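Local coordinates for protein DNA-binding response regulator, merR family (Colwellia psychrerythraea, PDB 3CNB) that probably receives a phosphorylation signal through this receiver domain and passes it to the DNA-binding part of a longer response regulator, at residues 9-17 and 53-64; 86-94 and 107-115. All blocks are in the same frame, centred on the assembly; numbering follows the deposited sequence.

Interaction 1. Residues 9-17 and 53-64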
ATOM      1  N   PHE A   9     -10.211  11.942  -1.433  1.00 41.54           N
ATOM      2  CA  PHE A   9      -9.699  10.636  -0.916  1.00 38.92           C
ATOM      3  C   PHE A   9      -8.463  10.259  -1.730  1.00 38.34           C
ATOM      4  O   PHE A   9      -8.465  10.376  -2.952  1.00 36.01           O
ATOM      5  CB  PHE A   9     -10.801   9.564  -0.985  1.00 44.33           C
ATOM      6  CG  PHE A   9     -10.307   8.145  -0.809  1.00 42.92           C
ATOM      7  CD1 PHE A   9     -10.533   7.198  -1.800  1.00 47.77           C
ATOM      8  CD2 PHE A   9      -9.635   7.756   0.334  1.00 37.97           C
ATOM      9  CE1 PHE A   9     -10.085   5.892  -1.664  1.00 37.39           C
ATOM     10  CE2 PHE A   9      -9.175   6.454   0.479  1.00 41.60           C
ATOM     11  CZ  PHE A   9      -9.402   5.524  -0.528  1.00 45.88           C
ATOM     12  N   SER A  10      -7.407   9.821  -1.046  1.00 29.44           N
ATOM     13  CA  SER A  10      -6.084   9.765  -1.653  1.00 28.15           C
ATOM     14  C   SER A  10      -5.354   8.439  -1.418  1.00 23.31           C
ATOM     15  O   SER A  10      -5.297   7.950  -0.299  1.00 24.17           O
ATOM     16  CB  SER A  10      -5.252  10.950  -1.152  1.00 29.11           C
ATOM     17  OG  SER A  10      -4.078  11.096  -1.904  1.00 45.63           O
ATOM     18  N   ILE A  11      -4.809   7.847  -2.481  1.00 20.73           N
ATOM     19  CA  ILE A  11      -4.100   6.582  -2.347  1.00 20.00           C
ATOM     20  C   ILE A  11      -2.709   6.734  -2.904  1.00 18.57           C
ATOM     21  O   ILE A  11      -2.544   7.240  -4.004  1.00 25.02           O
ATOM     22  CB  ILE A  11      -4.816   5.422  -3.092  1.00 22.62           C
ATOM     23  CG1 ILE A  11      -6.178   5.135  -2.466  1.00 25.83           C
ATOM     24  CG2 ILE A  11      -3.984   4.125  -3.061  1.00 20.64           C
ATOM     25  CD1 ILE A  11      -7.119   4.407  -3.395  1.00 27.75           C
ATOM     26  N   LEU A  12      -1.710   6.274  -2.144  1.00 25.57           N
ATOM     27  CA  LEU A  12      -0.321   6.228  -2.604  1.00 22.12           C
ATOM     28  C   LEU A  12       0.126   4.784  -2.831  1.00 20.24           C
ATOM     29  O   LEU A  12       0.076   3.945  -1.917  1.00 21.55           O
ATOM     30  CB  LEU A  12       0.613   6.905  -1.567  1.00 18.50           C
ATOM     31  CG  LEU A  12       2.014   7.488  -1.838  1.00 28.55           C
ATOM     32  CD1 LEU A  12       3.000   6.980  -0.782  1.00 27.86           C
ATOM     33  CD2 LEU A  12       2.565   7.266  -3.244  1.00 29.10           C
ATOM     34  N   ILE A  13       0.610   4.514  -4.036  1.00 16.21           N
ATOM     35  CA  ILE A  13       1.115   3.202  -4.406  1.00 19.70           C
ATOM     36  C   ILE A  13       2.630   3.236  -4.440  1.00 23.88           C
ATOM     37  O   ILE A  13       3.213   4.002  -5.204  1.00 25.95           O
ATOM     38  CB  ILE A  13       0.570   2.734  -5.802  1.00 16.64           C
ATOM     39  CG1 ILE A  13      -0.941   2.529  -5.755  1.00 26.18           C
ATOM     40  CG2 ILE A  13       1.267   1.441  -6.294  1.00 25.86           C
ATOM     41  CD1 ILE A  13      -1.576   2.654  -7.122  1.00 16.80           C
ATOM     42  N   ILE A  14       3.250   2.413  -3.628  1.00 24.15           N
ATOM     43  CA  ILE A  14       4.671   2.238  -3.607  1.00 18.70           C
ATOM     44  C   ILE A  14       5.082   0.957  -4.296  1.00 27.45           C
ATOM     45  O   ILE A  14       4.909  -0.095  -3.777  1.00 30.54           O
ATOM     46  CB  ILE A  14       5.184   2.260  -2.198  1.00 19.08           C
ATOM     47  CG1 ILE A  14       4.950   3.617  -1.562  1.00 22.07           C
ATOM     48  CG2 ILE A  14       6.590   1.911  -2.160  1.00 26.41           C
ATOM     49  CD1 ILE A  14       4.942   3.648  -0.132  1.00 18.97           C
ATOM     50  N   GLU A  15       5.656   1.079  -5.474  1.00 27.83           N
ATOM     51  CA  GLU A  15       5.866  -0.036  -6.376  1.00 27.73           C
ATOM     52  C   GLU A  15       6.847   0.257  -7.524  1.00 27.46           C
ATOM     53  O   GLU A  15       6.595   1.101  -8.310  1.00 32.72           O
ATOM     54  CB  GLU A  15       4.520  -0.438  -6.940  1.00 26.35           C
ATOM     55  CG  GLU A  15       4.509  -1.505  -7.972  1.00 26.27           C
ATOM     56  CD  GLU A  15       5.002  -2.801  -7.466  1.00 32.29           C
ATOM     57  OE1 GLU A  15       6.042  -3.221  -7.905  1.00 37.79           O
ATOM     58  OE2 GLU A  15       4.391  -3.388  -6.621  1.00 30.37           O
ATOM     59  N   ASP A  16       7.941  -0.471  -7.639  1.00 33.76           N
ATOM     60  CA  ASP A  16       8.887  -0.218  -8.718  1.00 40.10           C
ATOM     61  C   ASP A  16       8.617  -0.863 -10.048  1.00 41.82           C
ATOM     62  O   ASP A  16       9.200  -0.486 -11.017  1.00 40.73           O
ATOM     63  CB  ASP A  16      10.367  -0.318  -8.324  1.00 40.88           C
ATOM     64  CG  ASP A  16      10.714  -1.605  -7.675  1.00 41.53           C
ATOM     65  OD1 ASP A  16       9.827  -2.429  -7.578  1.00 57.73           O
ATOM     66  OD2 ASP A  16      11.836  -1.812  -7.262  1.00 33.90           O
ATOM     67  N   ASP A  17       7.710  -1.825 -10.082  1.00 41.29           N
ATOM     68  CA  ASP A  17       7.262  -2.437 -11.333  1.00 36.27           C
ATOM     69  C   ASP A  17       6.262  -1.495 -11.997  1.00 37.85           C
ATOM     70  O   ASP A  17       5.131  -1.361 -11.538  1.00 38.64           O
ATOM     71  CB  ASP A  17       6.647  -3.809 -11.051  1.00 41.32           C
ATOM     72  CG  ASP A  17       6.329  -4.611 -12.312  1.00 44.36           C
ATOM     73  OD1 ASP A  17       6.180  -4.049 -13.416  1.00 40.09           O
ATOM     74  OD2 ASP A  17       6.203  -5.844 -12.175  1.00 50.34           O
ATOM     75  N   VAL A  53       1.348  13.893  -0.781  1.00 28.83           N
ATOM     76  CA  VAL A  53       0.102  13.348  -1.302  1.00 29.36           C
ATOM     77  C   VAL A  53      -0.899  13.213  -0.145  1.00 26.16           C
ATOM     78  O   VAL A  53      -2.107  13.257  -0.361  1.00 36.67           O
ATOM     79  CB  VAL A  53       0.407  11.998  -2.025  1.00 29.10           C
ATOM     80  CG1 VAL A  53      -0.809  11.118  -2.188  1.00 29.79           C
ATOM     81  CG2 VAL A  53       1.098  12.265  -3.375  1.00 25.74           C
ATOM     82  N   LYS A  54      -0.371  13.100   1.076  1.00 27.43           N
ATOM     83  CA  LYS A  54      -1.152  12.841   2.299  1.00 32.51           C
ATOM     84  C   LYS A  54      -2.166  11.709   2.083  1.00 30.38           C
ATOM     85  O   LYS A  54      -3.372  11.949   2.141  1.00 26.06           O
ATOM     86  CB  LYS A  54      -1.864  14.110   2.791  1.00 33.55           C
ATOM     87  CG  LYS A  54      -0.947  15.271   3.149  1.00 49.23           C
ATOM     88  CD  LYS A  54      -1.557  16.616   2.749  1.00 65.18           C
ATOM     89  CE  LYS A  54      -2.614  17.082   3.743  1.00 74.22           C
ATOM     90  NZ  LYS A  54      -3.146  18.433   3.398  1.00 79.04           N
ATOM     91  N   PRO A  55      -1.678  10.476   1.845  1.00 25.90           N
ATOM     92  CA  PRO A  55      -2.588   9.420   1.402  1.00 23.77           C
ATOM     93  C   PRO A  55      -3.424   8.880   2.544  1.00 23.24           C
ATOM     94  O   PRO A  55      -3.022   8.950   3.711  1.00 24.63           O
ATOM     95  CB  PRO A  55      -1.642   8.348   0.863  1.00 21.72           C
ATOM     96  CG  PRO A  55      -0.355   8.547   1.638  1.00 27.86           C
ATOM     97  CD  PRO A  55      -0.289   9.994   2.014  1.00 20.86           C
ATOM     98  N   ASP A  56      -4.606   8.385   2.222  1.00 25.34           N
ATOM     99  CA  ASP A  56      -5.449   7.765   3.234  1.00 23.57           C
ATOM    100  C   ASP A  56      -5.118   6.293   3.281  1.00 25.46           C
ATOM    101  O   ASP A  56      -5.269   5.659   4.305  1.00 27.59           O
ATOM    102  CB  ASP A  56      -6.912   7.978   2.878  1.00 29.65           C
ATOM    103  CG  ASP A  56      -7.283   9.444   2.868  1.00 29.65           C
ATOM    104  OD1 ASP A  56      -7.323  10.038   3.966  1.00 30.33           O
ATOM    105  OD2 ASP A  56      -7.493   9.999   1.776  1.00 34.41           O
ATOM    106  N   VAL A  57      -4.676   5.780   2.133  1.00 26.19           N
ATOM    107  CA  VAL A  57      -4.322   4.388   1.924  1.00 21.93           C
ATOM    108  C   VAL A  57      -2.943   4.316   1.268  1.00 18.86           C
ATOM    109  O   VAL A  57      -2.673   5.054   0.314  1.00 24.72           O
ATOM    110  CB  VAL A  57      -5.365   3.655   1.000  1.00 22.99           C
ATOM    111  CG1 VAL A  57      -4.966   2.196   0.780  1.00 21.35           C
ATOM    112  CG2 VAL A  57      -6.779   3.708   1.605  1.00 16.56           C
ATOM    113  N   VAL A  58      -2.058   3.460   1.777  1.00 22.09           N
ATOM    114  CA  VAL A  58      -0.867   3.093   0.981  1.00 21.67           C
ATOM    115  C   VAL A  58      -0.773   1.615   0.657  1.00 15.30           C
ATOM    116  O   VAL A  58      -0.882   0.739   1.537  1.00 19.61           O
ATOM    117  CB  VAL A  58       0.557   3.650   1.470  1.00 21.79           C
ATOM    118  CG1 VAL A  58       0.471   4.902   2.322  1.00 21.78           C
ATOM    119  CG2 VAL A  58       1.472   2.569   2.066  1.00 26.19           C
ATOM    120  N   MET A  59      -0.576   1.362  -0.630  1.00 14.60           N
ATOM    121  CA  MET A  59      -0.292   0.045  -1.142  1.00 21.89           C
ATOM    122  C   MET A  59       1.224  -0.078  -1.177  1.00 19.53           C
ATOM    123  O   MET A  59       1.903   0.636  -1.916  1.00 20.91           O
ATOM    124  CB  MET A  59      -0.908  -0.136  -2.538  1.00 19.21           C
ATOM    125  CG  MET A  59      -2.396   0.269  -2.627  1.00 26.32           C
ATOM    126  SD  MET A  59      -3.544  -0.926  -1.911  1.00 17.87           S
ATOM    127  CE  MET A  59      -3.206  -2.336  -2.924  1.00 24.63           C
ATOM    128  N   LEU A  60       1.739  -1.000  -0.383  1.00 20.83           N
ATOM    129  CA  LEU A  60       3.164  -1.112  -0.130  1.00 22.34           C
ATOM    130  C   LEU A  60       3.767  -2.415  -0.670  1.00 20.46           C
ATOM    131  O   LEU A  60       3.508  -3.505  -0.144  1.00 22.00           O
ATOM    132  CB  LEU A  60       3.404  -0.997   1.386  1.00 23.15           C
ATOM    133  CG  LEU A  60       4.839  -1.117   1.927  1.00 30.50           C
ATOM    134  CD1 LEU A  60       5.658   0.084   1.522  1.00 20.45           C
ATOM    135  CD2 LEU A  60       4.843  -1.274   3.421  1.00 17.55           C
ATOM    136  N   ASP A  61       4.583  -2.310  -1.712  1.00 20.04           N
ATOM    137  CA  ASP A  61       5.312  -3.470  -2.209  1.00 26.66           C
ATOM    138  C   ASP A  61       6.543  -3.729  -1.326  1.00 29.35           C
ATOM    139  O   ASP A  61       7.439  -2.887  -1.232  1.00 34.83           O
ATOM    140  CB  ASP A  61       5.675  -3.261  -3.684  1.00 29.62           C
ATOM    141  CG  ASP A  61       6.459  -4.421  -4.287  1.00 41.65           C
ATOM    142  OD1 ASP A  61       6.218  -5.596  -3.937  1.00 46.35           O
ATOM    143  OD2 ASP A  61       7.318  -4.149  -5.154  1.00 62.07           O
ATOM    144  N   LEU A  62       6.574  -4.899  -0.690  1.00 25.97           N
ATOM    145  CA  LEU A  62       7.665  -5.309   0.194  1.00 29.92           C
ATOM    146  C   LEU A  62       8.929  -5.814  -0.528  1.00 37.00           C
ATOM    147  O   LEU A  62       9.837  -6.381   0.105  1.00 40.70           O
ATOM    148  CB  LEU A  62       7.188  -6.403   1.160  1.00 25.85           C
ATOM    149  CG  LEU A  62       5.974  -6.220   2.054  1.00 26.17           C
ATOM    150  CD1 LEU A  62       5.830  -7.397   3.025  1.00 26.11           C
ATOM    151  CD2 LEU A  62       6.116  -4.898   2.786  1.00 26.79           C
ATOM    152  N   MET A  63       8.984  -5.652  -1.845  1.00 35.45           N
ATOM    153  CA  MET A  63      10.124  -6.141  -2.603  1.00 35.68           C
ATOM    154  C   MET A  63      10.653  -5.063  -3.522  1.00 37.12           C
ATOM    155  O   MET A  63      11.355  -5.362  -4.496  1.00 34.90           O
ATOM    156  CB  MET A  63       9.752  -7.401  -3.386  1.00 42.77           C
ATOM    157  CG  MET A  63       9.445  -8.606  -2.500  1.00 37.19           C
ATOM    158  SD  MET A  63       9.671 -10.158  -3.333  1.00 42.84           S
ATOM    159  CE  MET A  63       8.938  -9.796  -4.936  1.00 45.19           C
ATOM    160  N   MET A  64      10.312  -3.811  -3.201  1.00 30.81           N
ATOM    161  CA  MET A  64      10.889  -2.654  -3.879  1.00 36.93           C
ATOM    162  C   MET A  64      12.388  -2.697  -3.568  1.00 39.00           C
ATOM    163  O   MET A  64      12.787  -2.923  -2.417  1.00 38.72           O
ATOM    164  CB  MET A  64      10.229  -1.326  -3.451  1.00 35.09           C
ATOM    165  CG  MET A  64      10.977  -0.079  -3.929  1.00 25.60           C
ATOM    166  SD  MET A  64      10.230   1.533  -3.669  1.00 24.01           S
ATOM    167  CE  MET A  64       9.121   1.509  -5.052  1.00 26.84           C
TER
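Leu12 and Ile14 hydrogen-bond strand 10-14 to strand 57-61, which runs parallel to it 4.7 Å away between axes. Leu12 N bonds to Val57 O and Ile14 N to Met59 O, while Leu12 O and Ile14 O receive Met59 N and Asp61 N. Packing is tight where Leu12 CB rests 3.6 Å from Pro55 CB, and on the same face Ile14 CD1 meets Leu60 CD1 with the two side chains alongside each other. The other face is simply apolar: Ile11 and Ile13 lie beside Val57 and Met59, and Leu24 and Thr25 of helix 18-31 pack on Ile13.

The N-terminal end is more open. There Asp56 folds back on Ser10: its N gives a 2.6 Å bond to Ser10 O, and its OD2 takes Ser10 N at 2.8 Å through the anti lone pair, so backbone and carboxylate together hold the strand's first residue. Exposed Phe9 lays CD2 3.4 Å from the same Asp56 OD2, its ring turned 21° from the carboxylate plane.

At the C-terminal ends the packing gives way to acids. Glu15 CG is anti to the backbone N (chi1 176°) and the chain bends at chi2, which brings OE1 within 3.2 Å of Asp61 OD2 without a hydrogen bond. Lys113 bridges both carboxylates and probably offsets their repulsion. Met64 CE sits 3.5 Å from Asp16 N, while Asp16 OD2 accepts Val65 N. An acidic cluster at the C-terminal ends of parallel strands, including Asp61, the predicted phosphorylation site, is characteristic of the CheY-like receiver fold.

Interaction 2. Residues 86-94 and 107-115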
ATOM      1  N   ILE A  86      -4.248   3.638   6.115  1.00 25.73           N
ATOM      2  CA  ILE A  86      -4.504   2.205   5.942  1.00 19.12           C
ATOM      3  C   ILE A  86      -3.418   1.637   5.044  1.00 18.59           C
ATOM      4  O   ILE A  86      -3.316   2.011   3.875  1.00 22.46           O
ATOM      5  CB  ILE A  86      -5.878   1.922   5.277  1.00 21.24           C
ATOM      6  CG1 ILE A  86      -7.033   2.472   6.115  1.00 17.86           C
ATOM      7  CG2 ILE A  86      -6.052   0.405   4.973  1.00 20.68           C
ATOM      8  CD1 ILE A  86      -8.222   2.919   5.226  1.00 19.69           C
ATOM      9  N   VAL A  87      -2.604   0.749   5.608  1.00 20.91           N
ATOM     10  CA  VAL A  87      -1.496   0.162   4.898  1.00 21.59           C
ATOM     11  C   VAL A  87      -1.830  -1.263   4.440  1.00 20.81           C
ATOM     12  O   VAL A  87      -2.101  -2.144   5.253  1.00 17.17           O
ATOM     13  CB  VAL A  87      -0.194   0.149   5.758  1.00 22.23           C
ATOM     14  CG1 VAL A  87       0.897  -0.643   5.058  1.00 22.11           C
ATOM     15  CG2 VAL A  87       0.286   1.585   6.047  1.00 21.23           C
ATOM     16  N   ILE A  88      -1.778  -1.477   3.131  1.00 19.99           N
ATOM     17  CA  ILE A  88      -1.957  -2.805   2.568  1.00 22.50           C
ATOM     18  C   ILE A  88      -0.652  -3.253   1.924  1.00 21.24           C
ATOM     19  O   ILE A  88      -0.232  -2.693   0.915  1.00 21.95           O
ATOM     20  CB  ILE A  88      -3.142  -2.818   1.553  1.00 23.18           C
ATOM     21  CG1 ILE A  88      -4.454  -2.470   2.284  1.00 27.99           C
ATOM     22  CG2 ILE A  88      -3.285  -4.182   0.888  1.00 17.10           C
ATOM     23  CD1 ILE A  88      -5.610  -2.200   1.381  1.00 24.92           C
ATOM     24  N   ALA A  89      -0.014  -4.267   2.503  1.00 20.88           N
ATOM     25  CA  ALA A  89       1.207  -4.815   1.921  1.00 22.23           C
ATOM     26  C   ALA A  89       0.941  -5.714   0.706  1.00 18.94           C
ATOM     27  O   ALA A  89      -0.098  -6.353   0.606  1.00 25.81           O
ATOM     28  CB  ALA A  89       2.014  -5.574   2.972  1.00 19.30           C
ATOM     29  N   MET A  90       1.907  -5.744  -0.213  1.00 19.19           N
ATOM     30  CA  MET A  90       1.926  -6.666  -1.347  1.00 22.86           C
ATOM     31  C   MET A  90       3.335  -7.262  -1.418  1.00 27.19           C
ATOM     32  O   MET A  90       4.307  -6.579  -1.102  1.00 25.76           O
ATOM     33  CB  MET A  90       1.652  -5.943  -2.677  1.00 22.15           C
ATOM     34  CG  MET A  90       0.646  -4.818  -2.644  1.00 26.03           C
ATOM     35  SD  MET A  90       0.455  -4.086  -4.257  1.00 14.06           S
ATOM     36  CE  MET A  90       1.777  -2.873  -4.268  1.00 19.84           C
ATOM     37  N   THR A  91       3.447  -8.518  -1.836  1.00 26.88           N
ATOM     38  CA  THR A  91       4.752  -9.182  -1.993  1.00 30.30           C
ATOM     39  C   THR A  91       4.680 -10.349  -2.983  1.00 33.98           C
ATOM     40  O   THR A  91       3.613 -10.900  -3.210  1.00 35.07           O
ATOM     41  CB  THR A  91       5.382  -9.623  -0.626  1.00 28.08           C
ATOM     42  OG1 THR A  91       6.757  -9.965  -0.825  1.00 27.76           O
ATOM     43  CG2 THR A  91       4.642 -10.803   0.019  1.00 21.85           C
ATOM     44  N   GLY A  92       5.812 -10.697  -3.593  1.00 42.44           N
ATOM     45  CA  GLY A  92       5.892 -11.844  -4.502  1.00 42.53           C
ATOM     46  C   GLY A  92       5.734 -13.131  -3.721  1.00 53.52           C
ATOM     47  O   GLY A  92       4.620 -13.646  -3.570  1.00 53.71           O
ATOM     48  N   ALA A  93       6.843 -13.643  -3.198  1.00 55.47           N
ATOM     49  CA  ALA A  93       6.798 -14.855  -2.387  1.00 61.68           C
ATOM     50  C   ALA A  93       6.227 -14.591  -0.979  1.00 62.53           C
ATOM     51  O   ALA A  93       6.955 -14.151  -0.079  1.00 65.58           O
ATOM     52  CB  ALA A  93       8.189 -15.514  -2.318  1.00 60.91           C
ATOM     53  N   LEU A  94       4.919 -14.827  -0.814  1.00 56.88           N
ATOM     54  CA  LEU A  94       4.294 -14.885   0.511  1.00 54.33           C
ATOM     55  C   LEU A  94       4.857 -16.054   1.299  1.00 57.85           C
ATOM     56  O   LEU A  94       4.785 -17.207   0.854  1.00 65.28           O
ATOM     57  CB  LEU A  94       2.778 -15.121   0.433  1.00 49.55           C
ATOM     58  CG  LEU A  94       1.655 -14.094   0.313  1.00 49.01           C
ATOM     59  CD1 LEU A  94       0.341 -14.714   0.763  1.00 50.75           C
ATOM     60  CD2 LEU A  94       1.915 -12.858   1.102  1.00 52.27           C
ATOM     61  N   ALA A 107       0.431  -3.188   9.068  1.00 16.25           N
ATOM     62  CA  ALA A 107      -0.325  -3.445   7.828  1.00 20.82           C
ATOM     63  C   ALA A 107      -1.644  -4.188   8.132  1.00 20.30           C
ATOM     64  O   ALA A 107      -1.676  -5.016   9.035  1.00 21.41           O
ATOM     65  CB  ALA A 107       0.514  -4.250   6.853  1.00 18.03           C
ATOM     66  N   GLU A 108      -2.714  -3.899   7.386  1.00 21.79           N
ATOM     67  CA  GLU A 108      -4.017  -4.578   7.617  1.00 22.05           C
ATOM     68  C   GLU A 108      -3.938  -6.030   7.203  1.00 23.67           C
ATOM     69  O   GLU A 108      -4.577  -6.915   7.790  1.00 26.69           O
ATOM     70  CB  GLU A 108      -5.158  -3.912   6.826  1.00 20.66           C
ATOM     71  CG  GLU A 108      -5.421  -2.481   7.183  1.00 23.70           C
ATOM     72  CD  GLU A 108      -5.715  -2.283   8.637  1.00 36.09           C
ATOM     73  OE1 GLU A 108      -6.410  -3.141   9.240  1.00 42.28           O
ATOM     74  OE2 GLU A 108      -5.255  -1.259   9.177  1.00 33.70           O
ATOM     75  N   THR A 109      -3.150  -6.252   6.161  1.00 28.37           N
ATOM     76  CA  THR A 109      -3.051  -7.534   5.511  1.00 25.62           C
ATOM     77  C   THR A 109      -1.945  -7.483   4.471  1.00 23.95           C
ATOM     78  O   THR A 109      -1.353  -6.428   4.222  1.00 27.62           O
ATOM     79  CB  THR A 109      -4.403  -7.930   4.853  1.00 24.62           C
ATOM     80  OG1 THR A 109      -4.328  -9.288   4.405  1.00 26.10           O
ATOM     81  CG2 THR A 109      -4.778  -6.975   3.707  1.00 21.36           C
ATOM     82  N   CYS A 110      -1.664  -8.634   3.876  1.00 22.30           N
ATOM     83  CA  CYS A 110      -0.634  -8.729   2.886  1.00 21.99           C
ATOM     84  C   CYS A 110      -1.120  -9.594   1.725  1.00 25.41           C
ATOM     85  O   CYS A 110      -1.604 -10.697   1.932  1.00 33.41           O
ATOM     86  CB  CYS A 110       0.651  -9.272   3.512  1.00 21.07           C
ATOM     87  SG  CYS A 110       2.051  -9.399   2.382  1.00 29.94           S
ATOM     88  N   PHE A 111      -1.003  -9.061   0.514  1.00 25.54           N
ATOM     89  CA  PHE A 111      -1.397  -9.753  -0.695  1.00 21.15           C
ATOM     90  C   PHE A 111      -0.196 -10.379  -1.373  1.00 26.69           C
ATOM     91  O   PHE A 111       0.834  -9.731  -1.532  1.00 23.15           O
ATOM     92  CB  PHE A 111      -2.059  -8.773  -1.663  1.00 21.09           C
ATOM     93  CG  PHE A 111      -3.493  -8.475  -1.338  1.00 25.75           C
ATOM     94  CD1 PHE A 111      -4.511  -9.143  -2.007  1.00 20.42           C
ATOM     95  CD2 PHE A 111      -3.829  -7.533  -0.364  1.00 22.36           C
ATOM     96  CE1 PHE A 111      -5.845  -8.882  -1.716  1.00 28.86           C
ATOM     97  CE2 PHE A 111      -5.144  -7.256  -0.070  1.00 24.01           C
ATOM     98  CZ  PHE A 111      -6.164  -7.943  -0.747  1.00 14.35           C
ATOM     99  N   GLY A 112      -0.329 -11.646  -1.764  1.00 26.16           N
ATOM    100  CA  GLY A 112       0.676 -12.315  -2.582  1.00 28.02           C
ATOM    101  C   GLY A 112       0.544 -11.924  -4.034  1.00 32.30           C
ATOM    102  O   GLY A 112      -0.496 -11.412  -4.438  1.00 42.49           O
ATOM    103  N   LYS A 113       1.595 -12.146  -4.816  1.00 32.80           N
ATOM    104  CA  LYS A 113       1.550 -11.904  -6.262  1.00 39.23           C
ATOM    105  C   LYS A 113       1.558 -13.243  -7.004  1.00 39.05           C
ATOM    106  O   LYS A 113       2.254 -14.153  -6.581  1.00 44.43           O
ATOM    107  CB  LYS A 113       2.677 -10.966  -6.714  1.00 39.72           C
ATOM    108  CG  LYS A 113       2.473  -9.524  -6.229  1.00 40.92           C
ATOM    109  CD  LYS A 113       3.523  -8.584  -6.750  1.00 39.91           C
ATOM    110  CE  LYS A 113       3.559  -7.320  -5.923  1.00 46.29           C
ATOM    111  NZ  LYS A 113       4.825  -6.565  -6.161  1.00 51.30           N
ATOM    112  N   PRO A 114       0.741 -13.395  -8.077  1.00 39.62           N
ATOM    113  CA  PRO A 114      -0.093 -12.373  -8.725  1.00 33.80           C
ATOM    114  C   PRO A 114      -1.265 -12.035  -7.828  1.00 30.48           C
ATOM    115  O   PRO A 114      -1.813 -12.916  -7.179  1.00 31.07           O
ATOM    116  CB  PRO A 114      -0.548 -13.040 -10.032  1.00 36.18           C
ATOM    117  CG  PRO A 114      -0.471 -14.521  -9.763  1.00 41.27           C
ATOM    118  CD  PRO A 114       0.549 -14.735  -8.676  1.00 34.88           C
ATOM    119  N   LEU A 115      -1.593 -10.753  -7.765  1.00 31.66           N
ATOM    120  CA  LEU A 115      -2.572 -10.225  -6.831  1.00 31.28           C
ATOM    121  C   LEU A 115      -3.986 -10.713  -7.139  1.00 26.19           C
ATOM    122  O   LEU A 115      -4.398 -10.708  -8.286  1.00 28.46           O
ATOM    123  CB  LEU A 115      -2.497  -8.704  -6.875  1.00 32.78           C
ATOM    124  CG  LEU A 115      -3.107  -7.930  -5.719  1.00 42.96           C
ATOM    125  CD1 LEU A 115      -2.219  -6.779  -5.389  1.00 41.49           C
ATOM    126  CD2 LEU A 115      -4.508  -7.461  -6.077  1.00 46.98           C
TER
HETATM  127  O   HOH W   1      -2.919  -0.237   8.463  1.00 22.27           O
HETATM  128  O   HOH W   2       2.410 -14.827  -3.970  1.00 55.97           O
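Water 1 is held at 2.6 Å by Glu108 OE2, to which it donates, and accepts a bond from Val87 N, so it bridges Val87 and Glu108. The bend of Glu108 at chi2 (-56°) brings its carboxylate round to this water, while CG packs 3.7 Å from Ile86 CG2. Beside it, Glu108 N bonds Val87 O nearly straight at 2.8 Å. The parallel ladder continues through Ala89 N to Thr109 O, Phe111 N to Ala89 O and Thr91 N to Phe111 O; Phe111 N reaches its acceptor from 35° out of the carbonyl plane.

One face of the pair is small and close-fitting: Ala89 CB lies 3.9 Å from Cys110 SG, which also meets Thr91 CG2 and Leu94 CD2, and Ile102 of helix 96-104 packs over Ala89 and Cys110. Leu94 CG stands 3.5 Å from Gly112 CA. On the opposite face Ile88 CG2 touches Phe111 CD2 at 3.6 Å, coming obliquely to the ring, and Leu119 of helix 117-129 packs on Phe111.

Lys113 stays extended beyond CG, its CE passing 4.0 Å from Met90 CB, and NZ forms salt bridges with Asp61 and Glu15. The peptide bond between Lys113 and Pro114 is cis. A beta-alpha-beta unit whose last strand leads into a lysine followed by a cis proline is a hallmark of response regulator receiver domains.

From the N terminus, strand 10-14 leads through helix 18-31, strand 36-40 and helix 43-52 before strand 57-61 returns beside it and closes interaction 1. Helix 69-77 then carries the chain to strand 86-91, and helix 96-104 to strand 109-112, where interaction 2 closes a shorter loop. The two loops follow in series, neither nesting nor crossing, with centres about 12 Å apart. Strands 57-61 and 86-91 are neighbours, so the contacts join into one parallel sheet, with Leu60 O and Met90 N 2.8 Å apart. Lys113 NZ, 2.8 Å from Asp61 OD1, joins residues 107-115 of interaction 2 to residues 53-64 of interaction 1.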